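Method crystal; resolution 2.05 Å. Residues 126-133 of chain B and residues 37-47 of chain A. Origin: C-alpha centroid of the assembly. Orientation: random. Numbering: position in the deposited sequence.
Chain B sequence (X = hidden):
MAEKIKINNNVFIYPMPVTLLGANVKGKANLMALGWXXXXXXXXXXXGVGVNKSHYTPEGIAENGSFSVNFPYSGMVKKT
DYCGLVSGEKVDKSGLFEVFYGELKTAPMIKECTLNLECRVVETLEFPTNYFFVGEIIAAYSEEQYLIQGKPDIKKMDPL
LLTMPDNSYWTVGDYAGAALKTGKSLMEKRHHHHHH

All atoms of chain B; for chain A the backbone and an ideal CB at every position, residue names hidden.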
ATOM      1  N   GLU B 126      -5.509   4.431  16.528  1.00 19.85           N
ATOM      2  CA  GLU B 126      -5.057   3.347  17.390  1.00 19.74           C
ATOM      3  C   GLU B 126      -5.895   2.091  17.183  1.00 18.92           C
ATOM      4  O   GLU B 126      -7.113   2.140  17.222  1.00 18.82           O
ATOM      5  CB  GLU B 126      -5.058   3.764  18.866  1.00 19.49           C
ATOM      6  CG  GLU B 126      -4.370   2.754  19.770  1.00 19.85           C
ATOM      7  CD  GLU B 126      -4.377   3.119  21.264  1.00 21.17           C
ATOM      8  OE1 GLU B 126      -4.035   2.230  22.074  1.00 23.54           O
ATOM      9  OE2 GLU B 126      -4.695   4.277  21.625  1.00 21.82           O
ATOM     10  N   PHE B 127      -5.212   0.977  16.943  1.00 18.23           N
ATOM     11  CA  PHE B 127      -5.832  -0.328  16.815  1.00 18.12           C
ATOM     12  C   PHE B 127      -5.138  -1.237  17.821  1.00 18.19           C
ATOM     13  O   PHE B 127      -4.157  -0.807  18.439  1.00 18.40           O
ATOM     14  CB  PHE B 127      -5.759  -0.825  15.353  1.00 17.66           C
ATOM     15  CG  PHE B 127      -6.361   0.146  14.372  1.00 18.32           C
ATOM     16  CD1 PHE B 127      -5.548   0.964  13.588  1.00 16.53           C
ATOM     17  CD2 PHE B 127      -7.746   0.294  14.282  1.00 16.96           C
ATOM     18  CE1 PHE B 127      -6.109   1.884  12.701  1.00 16.40           C
ATOM     19  CE2 PHE B 127      -8.312   1.218  13.400  1.00 17.20           C
ATOM     20  CZ  PHE B 127      -7.496   2.008  12.606  1.00 16.41           C
ATOM     21  N   PRO B 128      -5.660  -2.467  18.033  1.00 18.20           N
ATOM     22  CA  PRO B 128      -5.152  -3.311  19.134  1.00 17.89           C
ATOM     23  C   PRO B 128      -3.629  -3.473  19.248  1.00 18.20           C
ATOM     24  O   PRO B 128      -3.091  -3.360  20.359  1.00 17.72           O
ATOM     25  CB  PRO B 128      -5.812  -4.670  18.872  1.00 17.95           C
ATOM     26  CG  PRO B 128      -7.092  -4.325  18.152  1.00 18.31           C
ATOM     27  CD  PRO B 128      -6.769  -3.121  17.303  1.00 17.45           C
ATOM     28  N   THR B 129      -2.950  -3.738  18.123  1.00 18.06           N
ATOM     29  CA  THR B 129      -1.508  -4.035  18.119  1.00 17.77           C
ATOM     30  C   THR B 129      -0.626  -2.987  17.399  1.00 17.81           C
ATOM     31  O   THR B 129       0.608  -3.059  17.466  1.00 17.79           O
ATOM     32  CB  THR B 129      -1.217  -5.461  17.548  1.00 18.31           C
ATOM     33  OG1 THR B 129      -1.628  -5.546  16.185  1.00 18.23           O
ATOM     34  CG2 THR B 129      -1.934  -6.565  18.362  1.00 18.35           C
ATOM     35  N   ASN B 130      -1.258  -2.009  16.743  1.00 16.78           N
ATOM     36  CA  ASN B 130      -0.565  -1.050  15.878  1.00 17.23           C
ATOM     37  C   ASN B 130      -1.145   0.354  15.983  1.00 17.58           C
ATOM     38  O   ASN B 130      -2.329   0.531  16.265  1.00 16.91           O
ATOM     39  CB  ASN B 130      -0.676  -1.473  14.395  1.00 16.79           C
ATOM     40  CG  ASN B 130      -0.109  -2.849  14.124  1.00 17.33           C
ATOM     41  OD1 ASN B 130      -0.689  -3.860  14.521  1.00 19.71           O
ATOM     42  ND2 ASN B 130       1.028  -2.901  13.432  1.00 18.46           N
ATOM     43  N   TYR B 131      -0.306   1.353  15.740  1.00 18.00           N
ATOM     44  CA  TYR B 131      -0.813   2.655  15.344  1.00 18.62           C
ATOM     45  C   TYR B 131      -0.822   2.767  13.822  1.00 18.47           C
ATOM     46  O   TYR B 131      -0.013   2.127  13.135  1.00 18.95           O
ATOM     47  CB  TYR B 131       0.007   3.803  15.941  1.00 18.80           C
ATOM     48  CG  TYR B 131       0.014   3.798  17.440  1.00 20.01           C
ATOM     49  CD1 TYR B 131       1.077   3.235  18.140  1.00 20.31           C
ATOM     50  CD2 TYR B 131      -1.062   4.324  18.165  1.00 20.22           C
ATOM     51  CE1 TYR B 131       1.083   3.210  19.531  1.00 21.75           C
ATOM     52  CE2 TYR B 131      -1.063   4.295  19.558  1.00 22.34           C
ATOM     53  CZ  TYR B 131       0.017   3.733  20.230  1.00 21.08           C
ATOM     54  OH  TYR B 131       0.033   3.697  21.604  1.00 22.00           O
ATOM     55  N   PHE B 132      -1.758   3.570  13.318  1.00 17.73           N
ATOM     56  CA  PHE B 132      -1.734   4.040  11.944  1.00 17.31           C
ATOM     57  C   PHE B 132      -1.715   5.571  12.006  1.00 17.20           C
ATOM     58  O   PHE B 132      -2.725   6.220  12.330  1.00 16.36           O
ATOM     59  CB  PHE B 132      -2.914   3.480  11.148  1.00 16.89           C
ATOM     60  CG  PHE B 132      -2.714   3.495   9.642  1.00 18.03           C
ATOM     61  CD1 PHE B 132      -1.861   2.574   9.021  1.00 16.35           C
ATOM     62  CD2 PHE B 132      -3.427   4.393   8.838  1.00 18.94           C
ATOM     63  CE1 PHE B 132      -1.696   2.567   7.623  1.00 17.32           C
ATOM     64  CE2 PHE B 132      -3.268   4.391   7.425  1.00 18.07           C
ATOM     65  CZ  PHE B 132      -2.406   3.476   6.829  1.00 17.25           C
ATOM     66  N   PHE B 133      -0.529   6.120  11.751  1.00 17.04           N
ATOM     67  CA  PHE B 133      -0.283   7.566  11.746  1.00 18.11           C
ATOM     68  C   PHE B 133      -0.634   8.149  10.377  1.00 18.13           C
ATOM     69  O   PHE B 133       0.051   7.859   9.386  1.00 18.69           O
ATOM     70  CB  PHE B 133       1.199   7.861  12.035  1.00 17.86           C
ATOM     71  CG  PHE B 133       1.662   7.489  13.420  1.00 18.66           C
ATOM     72  CD1 PHE B 133       2.514   6.403  13.611  1.00 19.30           C
ATOM     73  CD2 PHE B 133       1.280   8.246  14.531  1.00 19.10           C
ATOM     74  CE1 PHE B 133       2.965   6.058  14.890  1.00 19.39           C
ATOM     75  CE2 PHE B 133       1.728   7.918  15.811  1.00 19.76           C
ATOM     76  CZ  PHE B 133       2.574   6.822  15.996  1.00 19.06           C
TER
ATOM     77  N   UNK A  37      -4.714   0.902  -0.396  1.00 14.07           N
ATOM     78  CA  UNK A  37      -5.003  -0.114   0.627  1.00 13.32           C
ATOM     79  C   UNK A  37      -3.725  -0.555   1.332  1.00 13.73           C
ATOM     80  O   UNK A  37      -2.691  -0.776   0.699  1.00 13.01           O
ATOM     81  CB  UNK A  37      -5.698  -1.324   0.001  1.00 13.32           C
ATOM     82  N   UNK A  38      -3.815  -0.719   2.642  1.00 13.72           N
ATOM     83  CA  UNK A  38      -2.715  -1.209   3.443  1.00 13.82           C
ATOM     84  C   UNK A  38      -3.292  -1.929   4.643  1.00 14.54           C
ATOM     85  O   UNK A  38      -4.385  -1.570   5.132  1.00 13.75           O
ATOM     86  CB  UNK A  38      -1.783  -0.073   3.870  1.00 13.82           C
ATOM     87  N   UNK A  39      -2.553  -2.933   5.120  1.00 14.77           N
ATOM     88  CA  UNK A  39      -2.767  -3.469   6.467  1.00 15.43           C
ATOM     89  C   UNK A  39      -2.570  -2.351   7.482  1.00 16.06           C
ATOM     90  O   UNK A  39      -1.793  -1.397   7.271  1.00 16.01           O
ATOM     91  CB  UNK A  39      -1.820  -4.635   6.755  1.00 15.43           C
ATOM     92  N   UNK A  40      -3.304  -2.465   8.581  1.00 16.07           N
ATOM     93  CA  UNK A  40      -3.423  -1.391   9.539  1.00 16.18           C
ATOM     94  C   UNK A  40      -3.246  -1.954  10.967  1.00 16.08           C
ATOM     95  O   UNK A  40      -2.895  -1.232  11.892  1.00 16.09           O
ATOM     96  CB  UNK A  40      -4.772  -0.686   9.385  1.00 16.18           C
ATOM     97  N   UNK A  41      -3.466  -3.254  11.114  1.00 15.69           N
ATOM     98  CA  UNK A  41      -3.349  -3.932  12.398  1.00 15.59           C
ATOM     99  C   UNK A  41      -2.957  -5.379  12.161  1.00 15.67           C
ATOM    100  O   UNK A  41      -3.468  -6.034  11.245  1.00 16.80           O
ATOM    101  CB  UNK A  41      -4.655  -3.845  13.190  1.00 15.59           C
ATOM    102  N   UNK A  42      -2.024  -5.857  12.972  1.00 15.96           N
ATOM    103  CA  UNK A  42      -1.521  -7.228  12.885  1.00 15.97           C
ATOM    104  C   UNK A  42      -2.531  -8.272  13.374  1.00 16.07           C
ATOM    105  O   UNK A  42      -2.897  -9.192  12.644  1.00 15.41           O
ATOM    106  CB  UNK A  42      -0.229  -7.352  13.695  1.00 15.97           C
ATOM    107  N   UNK A  43      -2.979  -8.127  14.616  1.00 16.48           N
ATOM    108  CA  UNK A  43      -3.876  -9.114  15.223  1.00 17.13           C
ATOM    109  C   UNK A  43      -4.935  -8.403  16.070  1.00 16.39           C
ATOM    110  O   UNK A  43      -4.589  -7.713  17.012  1.00 16.49           O
ATOM    111  CB  UNK A  43      -3.088 -10.110  16.076  1.00 17.13           C
ATOM    112  N   UNK A  44      -6.222  -8.535  15.705  1.00 15.96           N
ATOM    113  CA  UNK A  44      -6.706  -9.283  14.541  1.00 15.88           C
ATOM    114  C   UNK A  44      -6.361  -8.579  13.226  1.00 15.13           C
ATOM    115  O   UNK A  44      -6.068  -7.376  13.234  1.00 14.30           O
ATOM    116  CB  UNK A  44      -8.220  -9.484  14.639  1.00 15.88           C
ATOM    117  N   UNK A  45      -6.378  -9.335  12.118  1.00 15.33           N
ATOM    118  CA  UNK A  45      -5.977  -8.809  10.821  1.00 15.49           C
ATOM    119  C   UNK A  45      -6.963  -7.762  10.296  1.00 15.38           C
ATOM    120  O   UNK A  45      -8.117  -8.076  10.032  1.00 14.98           O
ATOM    121  CB  UNK A  45      -5.846  -9.953   9.814  1.00 15.49           C
ATOM    122  N   UNK A  46      -6.476  -6.530  10.173  1.00 15.75           N
ATOM    123  CA  UNK A  46      -7.246  -5.394   9.680  1.00 17.10           C
ATOM    124  C   UNK A  46      -6.502  -4.642   8.573  1.00 16.45           C
ATOM    125  O   UNK A  46      -5.294  -4.517   8.626  1.00 16.26           O
ATOM    126  CB  UNK A  46      -7.570  -4.441  10.833  1.00 17.10           C
ATOM    127  N   UNK A  47      -7.248  -4.143   7.588  1.00 16.83           N
ATOM    128  CA  UNK A  47      -6.715  -3.334   6.486  1.00 17.80           C
ATOM    129  C   UNK A  47      -7.486  -2.027   6.474  1.00 17.16           C
ATOM    130  O   UNK A  47      -8.602  -1.967   6.980  1.00 18.25           O
ATOM    131  CB  UNK A  47      -6.825  -4.056   5.142  1.00 17.80           C
TER

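Position 37 opens the strand of chain A with extended backbone angles and nothing of chain B within 5.5 Å of its ideal CB. The contact imposes no choice here, and the deposited residue is Val37(A), which does not reach the other stretch.

At position 38 the CA-to-CB bond points toward chain B, where the ideal CB lies 4.6 Å from CE1 of Phe132(B). A small side chain, or a modest apolar one, would suit a place beside the ring. The residue is Ser38(A), whose OG hydrogen-bonds to the backbone O of position 39 (2.7 Å) and lies 4.1 Å from CE1 of Phe132(B).

Position 39 points sideways and finds no chain B atom near its ideal CB, so many residues would be compatible. Arg39(A) turns back on its own chain: its NH2 donates to the backbone O of position 41 (2.8 Å) and its NE to the backbone O of position 46 (3.1 Å), tying the backbone on the two sides of the loop together.

Position 40 also points sideways, yet its ideal CB is 4.4 Å from both CD1 of Phe132(B) and CE1 of Phe127(B). Two aromatic rings call for an apolar side chain, and a branched one could address both. Val40(A) does so. Its CG2 sits over a face of Phe132(B), 3.7 Å from the ring centroid, in a CH-pi contact, while its CG1 lies over a face of Phe127(B), a tight 3.1 Å from CE1. More of its surface is covered by chain B than that of any other residue in this stretch (91 Å²).

The ideal CB of position 41 is 3.9 Å from CB of Phe127(B) and 4.2 Å from OD1 of Asn130(B). Beyond it lie the backbone N atoms of Thr129(B) and Asn130(B), so a medium-sized polar side chain able to accept hydrogen bonds would be well placed. Asn41(A) extends its chi1 t side chain into this turn; its amide is probably turned over in the model, so its individual partners remain open.

Position 42 presents its backbone N to OD1 of Asn130(B), and its ideal CB is only 3.4 Å from OG1 of Thr129(B), which favours a small residue, though others might turn aside. It is Ala42(A), whose N donates to OD1 of Asn130(B) at 2.9 Å, a bond that needs only the backbone of chain A and therefore does not select the side chain at position 42.

At position 43 the ideal CB is 4.4 Å from CG2 of Thr129(B) and points sideways, leaving the choice loose. Asn43(A) makes a weak hydrogen bond from its N to OG1 of Thr129(B) (3.3 Å).

Position 44 follows a cis peptide bond, which strongly suggests proline. Pro44(A) places its CD 4.0 Å from CG of Pro128(B). Position 45, out of reach, is Pro45(A).

Position 46 points toward chain B but has no chain B atom within 5.5 Å of its ideal CB; a long, apolar side chain could bridge the gap. Met46(A) does, its CE 3.9 Å from CD2 of Phe127(B). Position 47 is again out of reach and holds Leu47(A).

Chain A (37-47) VSRVNANPPML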
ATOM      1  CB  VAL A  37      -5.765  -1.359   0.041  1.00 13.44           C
ATOM      2  CG1 VAL A  37      -5.031  -1.987  -1.163  1.00 12.58           C
ATOM      3  CG2 VAL A  37      -6.039  -2.422   1.129  1.00 12.50           C
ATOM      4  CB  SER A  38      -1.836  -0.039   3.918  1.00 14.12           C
ATOM      5  OG  SER A  38      -0.913  -0.432   4.923  1.00 13.67           O
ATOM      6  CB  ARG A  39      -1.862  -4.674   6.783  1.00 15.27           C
ATOM      7  CG  ARG A  39      -2.241  -5.973   6.070  1.00 15.39           C
ATOM      8  CD  ARG A  39      -3.550  -6.603   6.590  1.00 14.18           C
ATOM      9  NE  ARG A  39      -3.422  -6.948   7.999  1.00 16.07           N
ATOM     10  CZ  ARG A  39      -2.862  -8.061   8.452  1.00 14.44           C
ATOM     11  NH1 ARG A  39      -2.398  -8.973   7.607  1.00 16.39           N
ATOM     12  NH2 ARG A  39      -2.749  -8.251   9.754  1.00 13.50           N
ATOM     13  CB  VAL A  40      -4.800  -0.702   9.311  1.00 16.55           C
ATOM     14  CG1 VAL A  40      -5.396  -0.230  10.550  1.00 15.85           C
ATOM     15  CG2 VAL A  40      -4.689   0.408   8.262  1.00 15.47           C
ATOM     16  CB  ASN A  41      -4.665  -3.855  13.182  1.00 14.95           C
ATOM     17  CG  ASN A  41      -4.506  -4.244  14.661  1.00 14.08           C
ATOM     18  OD1 ASN A  41      -5.037  -5.255  15.105  1.00 15.69           O
ATOM     19  ND2 ASN A  41      -3.771  -3.448  15.410  1.00 11.64           N
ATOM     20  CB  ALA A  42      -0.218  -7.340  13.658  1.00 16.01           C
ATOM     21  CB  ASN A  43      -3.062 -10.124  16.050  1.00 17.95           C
ATOM     22  CG  ASN A  43      -3.930 -11.165  16.758  1.00 21.36           C
ATOM     23  OD1 ASN A  43      -4.894 -11.721  16.192  1.00 26.45           O
ATOM     24  ND2 ASN A  43      -3.582 -11.443  18.009  1.00 25.57           N
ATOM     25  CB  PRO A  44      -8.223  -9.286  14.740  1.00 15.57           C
ATOM     26  CG  PRO A  44      -8.480  -8.057  15.445  1.00 16.01           C
ATOM     27  CD  PRO A  44      -7.343  -7.913  16.430  1.00 16.29           C
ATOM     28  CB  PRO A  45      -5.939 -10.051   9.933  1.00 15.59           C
ATOM     29  CG  PRO A  45      -6.930 -10.991  10.549  1.00 16.16           C
ATOM     30  CD  PRO A  45      -6.777 -10.754  12.039  1.00 16.10           C
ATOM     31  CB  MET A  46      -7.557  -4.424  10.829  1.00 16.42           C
ATOM     32  CG  MET A  46      -8.422  -5.010  11.941  1.00 16.99           C
ATOM     33  SD  MET A  46      -8.641  -3.880  13.343  1.00 21.05           S
ATOM     34  CE  MET A  46      -9.705  -2.680  12.635  1.00 22.90           C
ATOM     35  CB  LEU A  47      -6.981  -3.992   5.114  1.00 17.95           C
ATOM     36  CG  LEU A  47      -6.581  -5.362   4.589  1.00 21.14           C
ATOM     37  CD1 LEU A  47      -7.516  -5.812   3.445  1.00 20.90           C
ATOM     38  CD2 LEU A  47      -5.162  -5.309   4.074  1.00 21.80           C
TER
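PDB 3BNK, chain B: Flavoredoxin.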